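Side-chain contacts in ABC transporter, substrate binding protein (Aeropyrum pernix, PDB 3EAF), which probably captures a small solute outside the cell and delivers it to a membrane ABC transporter, and binds a magnesium ion: residues 132-136 and 137-141; 163-166 and 167-171. All coordinates share one frame; numbering follows the deposited sequence.

Interaction 1: residues 132-136 and 137-141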
loop_
_atom_site.group_PDB
_atom_site.type_symbol
_atom_site.label_atom_id
_atom_site.label_comp_id
_atom_site.label_asym_id
_atom_site.label_seq_id
_atom_site.Cartn_x
_atom_site.Cartn_y
_atom_site.Cartn_z
ATOM N N LEU A 132 6.295 13.015 -6.461
ATOM C CA LEU A 132 6.719 14.414 -6.370
ATOM C C LEU A 132 7.603 14.822 -7.551
ATOM O O LEU A 132 7.536 15.965 -8.014
ATOM C CB LEU A 132 7.420 14.680 -5.034
ATOM C CG LEU A 132 6.501 14.635 -3.804
ATOM C CD1 LEU A 132 7.312 14.489 -2.521
ATOM C CD2 LEU A 132 5.569 15.864 -3.746
ATOM N N ALA A 133 8.424 13.880 -8.024
ATOM C CA ALA A 133 9.210 14.042 -9.251
ATOM C C ALA A 133 8.290 14.236 -10.446
ATOM O O ALA A 133 8.558 15.085 -11.313
ATOM C CB ALA A 133 10.124 12.832 -9.468
ATOM N N PHE A 134 7.206 13.457 -10.494
ATOM C CA PHE A 134 6.159 13.656 -11.500
ATOM C C PHE A 134 5.650 15.101 -11.476
ATOM O O PHE A 134 5.575 15.753 -12.524
ATOM C CB PHE A 134 4.977 12.685 -11.322
ATOM C CG PHE A 134 3.713 13.161 -11.995
ATOM C CD1 PHE A 134 3.510 12.944 -13.357
ATOM C CD2 PHE A 134 2.764 13.888 -11.283
ATOM C CE1 PHE A 134 2.364 13.416 -13.989
ATOM C CE2 PHE A 134 1.619 14.372 -11.908
ATOM C CZ PHE A 134 1.413 14.132 -13.259
ATOM N N LEU A 135 5.299 15.587 -10.284
ATOM C CA LEU A 135 4.801 16.957 -10.110
ATOM C C LEU A 135 5.812 17.998 -10.575
ATOM O O LEU A 135 5.458 18.937 -11.289
ATOM C CB LEU A 135 4.437 17.221 -8.643
ATOM C CG LEU A 135 2.983 17.420 -8.187
ATOM C CD1 LEU A 135 2.001 16.508 -8.885
ATOM C CD2 LEU A 135 2.894 17.254 -6.675
ATOM N N ALA A 136 7.066 17.824 -10.161
ATOM C CA ALA A 136 8.132 18.780 -10.473
ATOM C C ALA A 136 8.433 18.845 -11.971
ATOM O O ALA A 136 8.667 19.922 -12.512
ATOM C CB ALA A 136 9.394 18.446 -9.683
ATOM N N SER A 137 8.406 17.693 -12.635
ATOM C CA SER A 137 8.717 17.612 -14.060
ATOM C C SER A 137 7.559 18.082 -14.934
ATOM O O SER A 137 7.767 18.695 -15.981
ATOM C CB SER A 137 9.113 16.186 -14.436
ATOM O OG SER A 137 10.315 15.827 -13.773
ATOM N N GLU A 138 6.342 17.792 -14.493
ATOM C CA GLU A 138 5.148 18.133 -15.245
ATOM C C GLU A 138 4.753 19.601 -15.069
ATOM O O GLU A 138 4.332 20.250 -16.027
ATOM C CB GLU A 138 4.001 17.189 -14.847
ATOM C CG GLU A 138 2.708 17.348 -15.646
ATOM C CD GLU A 138 2.817 16.897 -17.096
ATOM O OE1 GLU A 138 3.772 16.172 -17.460
ATOM O OE2 GLU A 138 1.920 17.277 -17.876
ATOM N N PHE A 139 4.904 20.130 -13.855
ATOM C CA PHE A 139 4.372 21.459 -13.538
ATOM C C PHE A 139 5.426 22.481 -13.114
ATOM O O PHE A 139 5.117 23.668 -12.947
ATOM C CB PHE A 139 3.255 21.358 -12.479
ATOM C CG PHE A 139 2.105 20.482 -12.893
ATOM C CD1 PHE A 139 1.224 20.893 -13.888
ATOM C CD2 PHE A 139 1.906 19.242 -12.288
ATOM C CE1 PHE A 139 0.158 20.081 -14.279
ATOM C CE2 PHE A 139 0.852 18.424 -12.665
ATOM C CZ PHE A 139 -0.029 18.844 -13.662
ATOM N N GLY A 140 6.661 22.015 -12.938
ATOM C CA GLY A 140 7.774 22.893 -12.616
ATOM C C GLY A 140 8.204 22.841 -11.162
ATOM O O GLY A 140 7.527 22.248 -10.307
ATOM N N GLN A 141 9.344 23.463 -10.888
ATOM C CA GLN A 141 9.824 23.635 -9.529
ATOM C C GLN A 141 8.863 24.561 -8.784
ATOM O O GLN A 141 8.162 25.367 -9.401
ATOM C CB GLN A 141 11.258 24.175 -9.543
ATOM C CG GLN A 141 12.230 23.193 -10.196
ATOM C CD GLN A 141 13.651 23.708 -10.338
ATOM O OE1 GLN A 141 14.015 24.768 -9.812
ATOM N NE2 GLN A 141 14.473 22.945 -11.059
#
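With CG anti to the backbone N (chi1 160°), the Phe134 ring projects outward from the helix, where Glu138, one turn on, meets it; Glu138 CG also lies anti to N before the chain bends about the CB-CG bond (chi2 69°). Helical spacing thereby brings an acidic side chain against an aromatic one through carbon alone. Glu138 CB rests over one face of the Phe134 ring, displaced toward the rim, with Phe134 CE1 4.2 Å from Glu138 CB. The next carbon serves a second ring: Glu138 CG stands 3.6 Å above the plane of Phe139, over its centre. The glutamate's aliphatic part is shared between the two phenylalanines, while the residue as a whole is exposed. The rings themselves meet at a slant, Phe134 CE2 lying 4.2 Å from Phe139 CE2, and Leu135 CD1 adds a looser apolar touch at 4.4 Å to Phe139 CD2.

On the polar flank, the carbonyl of Ala133 is gripped twice by one residue. Ser137 N donates to Ala133 O in the regular helical bond, and Ser137 OG gives a second bond to Ala133 O at 3.1 Å; the two donors come from opposite faces of the carbonyl plane. The serine hydroxyl is thus folded back onto its own helix. The regular bonding fades at the end of the helix, where Gly140 N makes a weak, bent bond to Ala136 O at 2.9 Å. Gly140, with positive phi, then turns the chain away, and its carbonyl meets Ala136 CA in a CH···O contact.

The last turn of helix 124-139 lies against the seven-stranded sheet: Phe134 meets Phe252 and stands edge-to-face with Phe369, Phe139 meets Phe227, and Gly140 O is hydrogen-bonded to Tyr202 OH at strand 202-205.

Interaction 2: residues 163-166 and 167-171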
loop_
_atom_site.group_PDB
_atom_site.type_symbol
_atom_site.label_atom_id
_atom_site.label_comp_id
_atom_site.label_asym_id
_atom_site.label_seq_id
_atom_site.Cartn_x
_atom_site.Cartn_y
_atom_site.Cartn_z
ATOM N N LYS A 163 11.573 15.398 2.830
ATOM C CA LYS A 163 12.332 16.606 3.188
ATOM C C LYS A 163 13.778 16.560 2.689
ATOM O O LYS A 163 14.307 17.568 2.212
ATOM C CB LYS A 163 12.286 16.869 4.699
ATOM C CG LYS A 163 10.931 17.366 5.205
ATOM C CD LYS A 163 10.883 17.396 6.727
ATOM C CE LYS A 163 9.493 17.735 7.218
ATOM N NZ LYS A 163 9.453 18.099 8.662
ATOM N N LYS A 164 14.404 15.390 2.779
ATOM C CA LYS A 164 15.791 15.226 2.339
ATOM C C LYS A 164 15.918 15.291 0.816
ATOM O O LYS A 164 16.826 15.944 0.297
ATOM C CB LYS A 164 16.392 13.924 2.889
ATOM C CG LYS A 164 17.894 13.750 2.631
ATOM C CD LYS A 164 18.479 12.660 3.528
ATOM C CE LYS A 164 19.946 12.369 3.196
ATOM N NZ LYS A 164 20.782 13.596 3.216
ATOM N N ALA A 165 14.998 14.629 0.115
ATOM C CA ALA A 165 15.016 14.559 -1.348
ATOM C C ALA A 165 14.511 15.832 -2.021
ATOM O O ALA A 165 14.894 16.124 -3.155
ATOM C CB ALA A 165 14.196 13.368 -1.827
ATOM N N ALA A 166 13.651 16.576 -1.324
ATOM C CA ALA A 166 12.938 17.711 -1.916
ATOM C C ALA A 166 13.817 18.744 -2.656
ATOM O O ALA A 166 13.498 19.097 -3.792
ATOM C CB ALA A 166 12.026 18.399 -0.878
ATOM N N PRO A 167 14.919 19.224 -2.025
ATOM C CA PRO A 167 15.774 20.186 -2.728
ATOM C C PRO A 167 16.251 19.676 -4.084
ATOM O O PRO A 167 16.170 20.411 -5.070
ATOM C CB PRO A 167 16.956 20.371 -1.768
ATOM C CG PRO A 167 16.373 20.086 -0.417
ATOM C CD PRO A 167 15.431 18.949 -0.665
ATOM N N SER A 168 16.706 18.424 -4.143
ATOM C CA SER A 168 17.226 17.847 -5.386
ATOM C C SER A 168 16.137 17.628 -6.438
ATOM O O SER A 168 16.435 17.408 -7.617
ATOM C CB SER A 168 18.007 16.554 -5.111
ATOM O OG SER A 168 17.150 15.469 -4.780
ATOM N N LEU A 169 14.878 17.710 -6.012
ATOM C CA LEU A 169 13.739 17.579 -6.920
ATOM C C LEU A 169 13.230 18.942 -7.391
ATOM O O LEU A 169 12.304 19.017 -8.194
ATOM C CB LEU A 169 12.597 16.802 -6.254
ATOM C CG LEU A 169 12.780 15.355 -5.783
ATOM C CD1 LEU A 169 11.564 14.903 -4.990
ATOM C CD2 LEU A 169 13.053 14.402 -6.945
ATOM N N GLY A 170 13.833 20.013 -6.881
ATOM C CA GLY A 170 13.397 21.369 -7.188
ATOM C C GLY A 170 12.165 21.802 -6.404
ATOM O O GLY A 170 11.413 22.678 -6.841
ATOM N N LEU A 171 11.962 21.193 -5.240
ATOM C CA LEU A 171 10.814 21.511 -4.403
ATOM C C LEU A 171 11.248 22.103 -3.065
ATOM O O LEU A 171 12.086 21.531 -2.364
ATOM C CB LEU A 171 9.933 20.268 -4.193
ATOM C CG LEU A 171 9.303 19.619 -5.432
ATOM C CD1 LEU A 171 8.632 18.293 -5.083
ATOM C CD2 LEU A 171 8.318 20.545 -6.123
HETATM O O HOH W 1 17.945 16.874 -1.817
#
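Ala166 O sits at the centre of the turn, accepting from Leu169 N and Leu171 N, each at 3.0 Å from the oxygen. The two donors reach it from opposite faces of the carbonyl plane and both stand well out of that plane, yet the bond from Leu171 N is the straighter, with 161° at its hydrogen. Ala165 O is held differently, by a side chain. Ser168 OG, placed between the backbone N and the carbonyl carbon of its own residue (chi1 73°), turns back to donate to Ala165 O at 2.9 Å and lies only slightly out of that carbonyl's plane. Leu169 N adds a weak bond to the same oxygen. Leu169 also covers this carbonyl with carbon, its CG lying 3.5 Å from Ala165 O.

Beyond this first shell, Pro167 explains part of the irregularity. Its nitrogen has no hydrogen for Lys163 O, and Pro167 CD instead lies 3.4 Å from that oxygen. The ring is wedged closely against its predecessor, with Ala166 CB 3.5 Å from Pro167 CD. One residue on, a water stands between Lys164 O and Ser168 N, donating to the first and accepting from the second. Outside the turn, Lys163 NZ forms a salt bridge with Asp176, Lys164 makes a cation-pi contact with Tyr380, and Gly170 is joined to Gly142 by backbone hydrogen bonding.

The long bond from Leu171 N to Ala166 O encloses a shorter one from Gly170 N to Pro167 O at 3.0 Å, Gly170 has positive phi, and the CB atoms of Ala166 and Leu171 touch. Together these features define a Schellman motif, here leading from helix 159-165 into strand 171-178 within a beta-alpha-beta crossover between parallel neighbours 142-148 and 171-178.

How the interactions relate
Both interactions are partly buried local contacts that belong to one continuous region around strand 142-148: interaction 1 ends the helix before it, interaction 2 the turn before strand 171-178. They touch directly: Leu132 CB lies 3.8 Å from Leu171 CD1 and also packs on Leu169, an apolar meeting, while Ala136 CB, 3.3 Å from Leu169 O, packs on backbone. Their chemistry differs. Residues 132-141 put aromatic rings against the sheet, whereas residues 163-171 rely on small alanines and two leucines inside and on lysines, proline and serine outside. Each uses a serine to bind a backbone carbonyl, and each turns at a glycine with positive phi; in interaction 2 a water also bridges two backbone groups.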